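Local structure of YokD protein (Bacillus subtilis, 2NYG) at residues Ala176-Asp179 with Ser180-Cys183; Asp257-Glu260 with Lys261-Asn265; Ala100-Ser103 with Asn104-Pro107. The protein binds coenzyme A and, as a member of the antibiotic N-acetyltransferase family, probably transfers acetyl groups to amino groups, which may contribute to antibiotic resistance. One frame throughout, in Å; residues are numbered along the deposited sequence.

Contact 1 (Ala176-Asp179 with Ser180-Cys183); sequences ADFD and SSTC. With COA (coenzyme A), chain G.
Ser180 sits at the end of a tight turn, its backbone folded back on Asp177 and Phe178 while its side chain turns to coenzyme A. The firmest evidence for the turn is the bond from Ser181 N to Phe178 O, 2.8 Å long and almost straight at 169°. It is an i to i+3 bond of a 3-10 turn, and its donor stands 56° out of the carbonyl plane. A second bond, from Ser180 N to Asp177 O at 3.2 Å, would give the preceding turn, but the place of Ser180 N is less certain. Beyond it, Ser181 is the centre of an inverse gamma turn, closed by a weak bond from Thr182 N to Ser180 O, and the chain then enters helix 183-187.

Phe178 anchors the turn on its inner side. Its ring is buried against Leu173 of strand 170-174 and helix 224-234, and Ser181 OG lies at the ring edge, 4.2 Å from Phe178 CD2. Phe178 N donates to Asp177 OD1 over 2.7 Å, using the anti lone pair of that oxygen. Asp177 OD1 is shared with Arg248 in a salt bridge and with Gln225, so one carboxylate oxygen joins the start of the turn to strand 245-251 and helix 224-234.

Ser180 OG lies beside its own backbone N (chi1 -56°), an orientation that brings it to the coenzyme; Ser180 OG is also 4.1 Å from Ala176 CB. Ser180 OG donates a weak bond of 3.4 Å to O9P, the pantoyl amide carbonyl oxygen of coenzyme A. Ser38, Ser40 and Gln114 also hydrogen-bond the coenzyme. A neutral hydroxyl meeting an amide carbonyl implies polar recognition of the pantetheine arm without charge pairing, and the length of the bond suggests that its contribution is probably minor.

Contact 2 (Asp257-Glu260 with Lys261-Asn265); sequences DFAE and KWFIN
Ala259 and Phe263 meet on the buried side of the helix, where Ala259 CB lies 4.3 Å from Phe263 CE2. The small methyl group also touches Phe184 and Ala187 of helix 183-187 and Val227 of helix 224-234, and the Phe263 ring continues the apolar patch onto Ile191. One residue back, and so about 100° round the helix, Phe258 and Trp262 make a second, partly exposed i to i+4 pair: Phe258 CE2 approaches Trp262 CD1 to 4.3 Å, obliquely to both rings. With chi1 at -175° and -172°, each ring trails opposite its own backbone N, and both reach Ala230 of helix 224-234; Phe258 further meets Phe231 edge to face.

These spacings belong to a regular alpha-helix, the C-terminal helix 252-268, and the backbone confirms it. Trp262 N donates to Phe258 O at 2.9 Å, and Lys261 N to Asp257 O at 3.2 Å.

Glu260 and Ile264 form a close pair that is also only partly exposed. Ile264 CD1 lies alongside Glu260 CG at 3.5 Å, the two side chains pointing the same way, so the glutamate offers its aliphatic stem to the isoleucine; Glu260 also touches Arg190. The loose side belongs to Lys261, exposed and stretched out, with Lys261 CG 3.7 Å from Asp257 O and the amino group carried well beyond. Asp257, partly exposed, directs OD1 to a hydrogen bond with Tyr165.

Contact 3 (Ala100-Ser103 with Asn104-Pro107); sequences AYNS and NYTP
From Asn102 to Thr106 the backbone doubles back, Asn102 O accepting both Tyr105 N and Thr106 N at 3.0 Å, while Ser103 and Asn104 adopt the helical phi and psi values of a type I beta turn. The two donors differ in approach: Thr106 N comes close to head-on, whereas Tyr105 N arrives well above the carbonyl plane.

The Asn102 side chain bonds back to the turn. Asn102 OD1 accepts Asn104 N at 2.8 Å, in the carbonyl plane and on a lone pair. The CG of Asn102 stands opposite the backbone N (chi1 -170°), which sets the amide over the Tyr105 ring. Amide and ring planes are only 14° apart, stacked, and Asn102 CB makes a CH-pi contact over the face, 3.5 Å from the centroid of the Tyr105 ring. Tyr105 also stacks on Tyr122 of the second subunit, so the turn takes part in the dimer interface.

Thr106 OG1 secures the extended residue Asn102 that leads into the turn, accepting Asn102 N at 2.9 Å in a nearly straight bond (172°). A water bridges it to Ala100 O, donating to that carbonyl at 2.7 Å. Thr106 CB packs 3.5 Å from Tyr101 CD1, the two side chains crossing at about a right angle; Tyr101 OH is fixed by Ser128 O.

A side-chain oxygen bonded to the N-H two residues on is an Asx turn. Here, in the long loop between helices 93-96 and 114-119, it overlaps the beta turn and the i to i+4 backbone bond that start from the same asparagine, and together they make an Asx motif.

From the N terminus the contacts come in series, contact 3, then contact 1, then contact 2; contacts 3 and 1 are turns, contact 2 is i to i+4 packing along one helix, and none nests within or crosses another. Residues 100-107 close a turn in a loop at the subunit interface, its centre about 17 Å from the centre of the chain. Residues 176-183 close the passage from strand 170-174 of the mixed sheet into helix 183-187. Residues 257-265 lie on the helix that follows strand 245-251, on the other side of the chain's centre from contact 3. Contacts 1 and 2 approach to about 6 Å between nearest atoms without touching, and helix 224-234 packs against both.

Contact 1 (Ala176-Asp179 with Ser180-Cys183)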
loop_
_atom_site.group_PDB
_atom_site.type_symbol
_atom_site.label_atom_id
_atom_site.label_comp_id
_atom_site.label_asym_id
_atom_site.label_seq_id
_atom_site.Cartn_x
_atom_site.Cartn_y
_atom_site.Cartn_z
ATOM N N ALA A 176 -5.378 14.333 11.810
ATOM C CA ALA A 176 -4.357 13.991 12.805
ATOM C C ALA A 176 -4.122 15.128 13.779
ATOM O O ALA A 176 -4.500 16.264 13.524
ATOM C CB ALA A 176 -3.054 13.647 12.133
ATOM N N ASP A 177 -3.481 14.817 14.897
ATOM C CA ASP A 177 -3.180 15.831 15.898
ATOM C C ASP A 177 -1.687 16.142 15.866
ATOM O O ASP A 177 -0.946 15.609 15.040
ATOM C CB ASP A 177 -3.584 15.362 17.303
ATOM C CG ASP A 177 -4.088 16.506 18.183
ATOM O OD1 ASP A 177 -3.508 17.620 18.137
ATOM O OD2 ASP A 177 -5.066 16.286 18.929
ATOM N N PHE A 178 -1.256 17.003 16.777
ATOM C CA PHE A 178 0.135 17.412 16.869
ATOM C C PHE A 178 1.147 16.310 17.149
ATOM O O PHE A 178 2.300 16.394 16.726
ATOM C CB PHE A 178 0.266 18.488 17.925
ATOM C CG PHE A 178 -0.303 19.805 17.509
ATOM C CD1 PHE A 178 -1.380 20.364 18.194
ATOM C CD2 PHE A 178 0.254 20.504 16.439
ATOM C CE1 PHE A 178 -1.892 21.606 17.822
ATOM C CE2 PHE A 178 -0.248 21.741 16.059
ATOM C CZ PHE A 178 -1.323 22.297 16.752
ATOM N N ASP A 179 0.712 15.280 17.859
ATOM C CA ASP A 179 1.583 14.165 18.211
ATOM C C ASP A 179 2.167 13.494 16.981
ATOM O O ASP A 179 3.038 12.643 17.108
ATOM C CB ASP A 179 0.810 13.131 19.030
ATOM C CG ASP A 179 -0.258 12.436 18.218
ATOM O OD1 ASP A 179 -1.083 13.134 17.592
ATOM O OD2 ASP A 179 -0.273 11.189 18.199
ATOM N N SER A 180 1.680 13.891 15.805
ATOM C CA SER A 180 2.124 13.347 14.519
ATOM C C SER A 180 2.926 14.326 13.697
ATOM O O SER A 180 3.360 13.977 12.618
ATOM C CB SER A 180 0.934 12.936 13.650
ATOM O OG SER A 180 0.077 12.010 14.294
ATOM N N SER A 181 3.097 15.555 14.180
ATOM C CA SER A 181 3.836 16.577 13.430
ATOM C C SER A 181 5.320 16.342 13.330
ATOM O O SER A 181 6.098 16.977 14.025
ATOM C CB SER A 181 3.634 17.965 14.026
ATOM O OG SER A 181 2.512 18.592 13.455
ATOM N N THR A 182 5.713 15.456 12.431
ATOM C CA THR A 182 7.109 15.139 12.243
ATOM C C THR A 182 8.053 16.345 12.206
ATOM O O THR A 182 9.205 16.226 12.604
ATOM C CB THR A 182 7.294 14.319 10.958
ATOM O OG1 THR A 182 6.560 13.102 11.076
ATOM C CG2 THR A 182 8.747 13.978 10.746
ATOM N N CYS A 183 7.582 17.500 11.742
ATOM C CA CYS A 183 8.459 18.660 11.651
ATOM C C CYS A 183 9.134 19.028 12.976
ATOM O O CYS A 183 10.276 19.499 12.982
ATOM C CB CYS A 183 7.703 19.871 11.102
ATOM S SG CYS A 183 6.392 20.462 12.166
HETATM N N1A COA G . -13.337 6.492 3.621
HETATM C C2A COA G . -12.994 6.599 4.975
HETATM N N3A COA G . -12.298 5.567 5.572
HETATM C C4A COA G . -11.947 4.446 4.852
HETATM C C5A COA G . -12.265 4.299 3.488
HETATM C C6A COA G . -12.978 5.339 2.869
HETATM N N6A COA G . -13.313 5.259 1.588
HETATM N N7A COA G . -11.784 3.095 3.060
HETATM C C8A COA G . -11.173 2.493 4.122
HETATM N N9A COA G . -11.280 3.346 5.240
HETATM C C1B COA G . -10.801 3.162 6.631
HETATM C C2B COA G . -10.449 1.716 7.084
HETATM O O2B COA G . -11.591 0.855 7.280
HETATM C C3B COA G . -9.675 1.964 8.366
HETATM O O3B COA G . -10.713 2.053 9.390
HETATM P P3B COA G . -10.715 1.238 10.806
HETATM O O7A COA G . -9.427 0.389 10.937
HETATM O O8A COA G . -11.866 0.261 10.829
HETATM O O9A COA G . -10.858 2.236 11.927
HETATM C C4B COA G . -8.942 3.311 8.120
HETATM O O4B COA G . -9.674 3.952 7.051
HETATM C C5B COA G . -7.443 3.167 7.687
HETATM O O5B COA G . -6.939 4.524 7.506
HETATM P P1A COA G . -5.548 4.946 8.142
HETATM O O1A COA G . -5.245 6.381 7.862
HETATM O O2A COA G . -4.429 4.034 7.620
HETATM O O3A COA G . -5.778 4.635 9.643
HETATM P P2A COA G . -6.613 5.522 10.686
HETATM O O4A COA G . -7.714 4.680 11.225
HETATM O O5A COA G . -7.190 6.799 10.082
HETATM O O6A COA G . -5.408 5.847 11.732
HETATM C CBP COA G . -3.250 7.175 11.807
HETATM C CCP COA G . -4.807 7.146 11.805
HETATM C CDP COA G . -2.676 5.836 12.330
HETATM C CEP COA G . -2.814 7.472 10.354
HETATM C CAP COA G . -2.782 8.229 12.868
HETATM O OAP COA G . -3.969 8.748 13.509
HETATM C C9P COA G . -1.967 9.421 12.308
HETATM O O9P COA G . -2.521 10.650 12.511
HETATM N N8P COA G . -0.792 9.346 11.631
HETATM C C7P COA G . -0.190 10.529 10.976
HETATM C C6P COA G . 0.372 10.347 9.558
#

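Contact 2 (Asp257-Glu260 with Lys261-Asn265)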
loop_
_atom_site.group_PDB
_atom_site.type_symbol
_atom_site.label_atom_id
_atom_site.label_comp_id
_atom_site.label_asym_id
_atom_site.label_seq_id
_atom_site.Cartn_x
_atom_site.Cartn_y
_atom_site.Cartn_z
ATOM N N ASP A 257 10.452 26.664 14.775
ATOM C CA ASP A 257 11.039 27.687 15.620
ATOM C C ASP A 257 10.453 27.702 17.013
ATOM O O ASP A 257 11.198 27.774 17.981
ATOM C CB ASP A 257 10.907 29.067 14.971
ATOM C CG ASP A 257 11.794 29.217 13.750
ATOM O OD1 ASP A 257 12.767 28.433 13.634
ATOM O OD2 ASP A 257 11.530 30.118 12.919
ATOM N N PHE A 258 9.128 27.622 17.114
ATOM C CA PHE A 258 8.457 27.622 18.408
ATOM C C PHE A 258 8.826 26.386 19.211
ATOM O O PHE A 258 9.011 26.459 20.417
ATOM C CB PHE A 258 6.946 27.667 18.230
ATOM C CG PHE A 258 6.193 27.779 19.519
ATOM C CD1 PHE A 258 5.943 29.023 20.088
ATOM C CD2 PHE A 258 5.746 26.634 20.179
ATOM C CE1 PHE A 258 5.258 29.129 21.301
ATOM C CE2 PHE A 258 5.062 26.722 21.390
ATOM C CZ PHE A 258 4.816 27.972 21.956
ATOM N N ALA A 259 8.920 25.251 18.527
ATOM C CA ALA A 259 9.276 23.990 19.159
ATOM C C ALA A 259 10.648 24.106 19.821
ATOM O O ALA A 259 10.870 23.630 20.937
ATOM C CB ALA A 259 9.287 22.891 18.121
ATOM N N GLU A 260 11.574 24.735 19.113
ATOM C CA GLU A 260 12.911 24.924 19.625
ATOM C C GLU A 260 12.833 25.683 20.946
ATOM O O GLU A 260 13.315 25.209 21.965
ATOM C CB GLU A 260 13.755 25.693 18.595
ATOM C CG GLU A 260 15.073 26.232 19.117
ATOM C CD GLU A 260 15.965 26.724 18.003
ATOM O OE1 GLU A 260 15.434 27.295 17.031
ATOM O OE2 GLU A 260 17.197 26.549 18.093
ATOM N N LYS A 261 12.203 26.849 20.928
ATOM C CA LYS A 261 12.084 27.666 22.124
ATOM C C LYS A 261 11.391 26.975 23.292
ATOM O O LYS A 261 11.895 26.998 24.418
ATOM C CB LYS A 261 11.398 28.982 21.776
ATOM C CG LYS A 261 12.264 29.810 20.860
ATOM C CD LYS A 261 11.645 31.122 20.468
ATOM C CE LYS A 261 12.655 31.940 19.693
ATOM N NZ LYS A 261 12.178 33.317 19.424
ATOM N N TRP A 262 10.248 26.353 23.034
ATOM C CA TRP A 262 9.536 25.630 24.078
ATOM C C TRP A 262 10.519 24.628 24.700
ATOM O O TRP A 262 10.622 24.529 25.915
ATOM C CB TRP A 262 8.335 24.894 23.486
ATOM C CG TRP A 262 7.439 24.269 24.503
ATOM C CD1 TRP A 262 6.268 24.774 24.977
ATOM C CD2 TRP A 262 7.623 23.004 25.151
ATOM N NE1 TRP A 262 5.701 23.900 25.878
ATOM C CE2 TRP A 262 6.513 22.807 26.006
ATOM C CE3 TRP A 262 8.616 22.018 25.093
ATOM C CZ2 TRP A 262 6.369 21.661 26.796
ATOM C CZ3 TRP A 262 8.476 20.882 25.872
ATOM C CH2 TRP A 262 7.358 20.712 26.714
ATOM N N PHE A 263 11.238 23.887 23.862
ATOM C CA PHE A 263 12.220 22.919 24.345
ATOM C C PHE A 263 13.355 23.584 25.132
ATOM O O PHE A 263 13.673 23.159 26.239
ATOM C CB PHE A 263 12.851 22.137 23.176
ATOM C CG PHE A 263 11.979 21.054 22.602
ATOM C CD1 PHE A 263 11.352 20.138 23.430
ATOM C CD2 PHE A 263 11.818 20.925 21.226
ATOM C CE1 PHE A 263 10.578 19.112 22.904
ATOM C CE2 PHE A 263 11.046 19.902 20.691
ATOM C CZ PHE A 263 10.426 18.995 21.531
ATOM N N ILE A 264 13.967 24.611 24.549
ATOM C CA ILE A 264 15.080 25.304 25.181
ATOM C C ILE A 264 14.748 25.858 26.563
ATOM O O ILE A 264 15.500 25.652 27.528
ATOM C CB ILE A 264 15.584 26.484 24.302
ATOM C CG1 ILE A 264 16.201 25.954 23.012
ATOM C CG2 ILE A 264 16.623 27.299 25.061
ATOM C CD1 ILE A 264 16.720 27.042 22.084
ATOM N N ASN A 265 13.627 26.561 26.657
ATOM C CA ASN A 265 13.226 27.160 27.920
ATOM C C ASN A 265 12.549 26.203 28.879
ATOM O O ASN A 265 12.284 26.545 30.027
ATOM C CB ASN A 265 12.296 28.346 27.647
ATOM C CG ASN A 265 13.026 29.547 27.044
ATOM O OD1 ASN A 265 14.082 29.948 27.530
ATOM N ND2 ASN A 265 12.465 30.117 25.980
#

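Contact 3 (Ala100-Ser103 with Asn104-Pro107)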
loop_
_atom_site.group_PDB
_atom_site.type_symbol
_atom_site.label_atom_id
_atom_site.label_comp_id
_atom_site.label_asym_id
_atom_site.label_seq_id
_atom_site.Cartn_x
_atom_site.Cartn_y
_atom_site.Cartn_z
ATOM N N ALA A 100 17.075 -5.790 3.271
ATOM C CA ALA A 100 17.557 -4.430 3.274
ATOM C C ALA A 100 16.463 -3.466 2.807
ATOM O O ALA A 100 15.520 -3.850 2.110
ATOM C CB ALA A 100 18.759 -4.318 2.381
ATOM N N TYR A 101 16.604 -2.206 3.199
ATOM C CA TYR A 101 15.660 -1.166 2.833
ATOM C C TYR A 101 15.796 -0.772 1.371
ATOM O O TYR A 101 16.894 -0.575 0.878
ATOM C CB TYR A 101 15.897 0.077 3.688
ATOM C CG TYR A 101 15.156 1.297 3.194
ATOM C CD1 TYR A 101 13.784 1.414 3.387
ATOM C CD2 TYR A 101 15.822 2.309 2.491
ATOM C CE1 TYR A 101 13.077 2.501 2.898
ATOM C CE2 TYR A 101 15.133 3.408 1.989
ATOM C CZ TYR A 101 13.748 3.499 2.196
ATOM O OH TYR A 101 13.020 4.552 1.692
ATOM N N ASN A 102 14.673 -0.634 0.686
ATOM C CA ASN A 102 14.696 -0.232 -0.709
ATOM C C ASN A 102 13.591 0.802 -0.916
ATOM O O ASN A 102 12.428 0.520 -0.655
ATOM C CB ASN A 102 14.474 -1.461 -1.599
ATOM C CG ASN A 102 14.716 -1.175 -3.060
ATOM O OD1 ASN A 102 13.993 -0.404 -3.683
ATOM N ND2 ASN A 102 15.746 -1.792 -3.617
ATOM N N SER A 103 13.949 1.999 -1.362
ATOM C CA SER A 103 12.966 3.057 -1.588
ATOM C C SER A 103 11.795 2.611 -2.460
ATOM O O SER A 103 10.709 3.178 -2.389
ATOM C CB SER A 103 13.612 4.253 -2.283
ATOM O OG SER A 103 14.820 4.618 -1.662
ATOM N N ASN A 104 12.006 1.598 -3.285
ATOM C CA ASN A 104 10.945 1.172 -4.178
ATOM C C ASN A 104 9.927 0.181 -3.641
ATOM O O ASN A 104 8.874 -0.018 -4.252
ATOM C CB ASN A 104 11.572 0.679 -5.481
ATOM C CG ASN A 104 12.414 1.756 -6.145
ATOM O OD1 ASN A 104 13.636 1.653 -6.216
ATOM N ND2 ASN A 104 11.759 2.812 -6.614
ATOM N N TYR A 105 10.211 -0.428 -2.493
ATOM C CA TYR A 105 9.256 -1.376 -1.953
ATOM C C TYR A 105 9.096 -1.537 -0.457
ATOM O O TYR A 105 8.107 -2.108 -0.026
ATOM C CB TYR A 105 9.475 -2.756 -2.586
ATOM C CG TYR A 105 10.880 -3.317 -2.499
ATOM C CD1 TYR A 105 11.368 -3.879 -1.318
ATOM C CD2 TYR A 105 11.702 -3.338 -3.623
ATOM C CE1 TYR A 105 12.647 -4.459 -1.270
ATOM C CE2 TYR A 105 12.972 -3.906 -3.584
ATOM C CZ TYR A 105 13.443 -4.468 -2.412
ATOM O OH TYR A 105 14.700 -5.039 -2.404
ATOM N N THR A 106 10.022 -1.042 0.352
ATOM C CA THR A 106 9.871 -1.216 1.799
ATOM C C THR A 106 8.604 -0.559 2.357
ATOM O O THR A 106 8.526 0.660 2.504
ATOM C CB THR A 106 11.093 -0.680 2.557
ATOM O OG1 THR A 106 12.276 -1.335 2.076
ATOM C CG2 THR A 106 10.938 -0.940 4.048
ATOM N N PRO A 107 7.600 -1.373 2.703
ATOM C CA PRO A 107 6.338 -0.856 3.243
ATOM C C PRO A 107 6.474 0.111 4.429
ATOM O O PRO A 107 7.268 -0.107 5.343
ATOM C CB PRO A 107 5.575 -2.131 3.601
ATOM C CG PRO A 107 6.666 -3.102 3.916
ATOM C CD PRO A 107 7.682 -2.836 2.850
HETATM O O HOH W 1 12.809 -4.050 2.502
#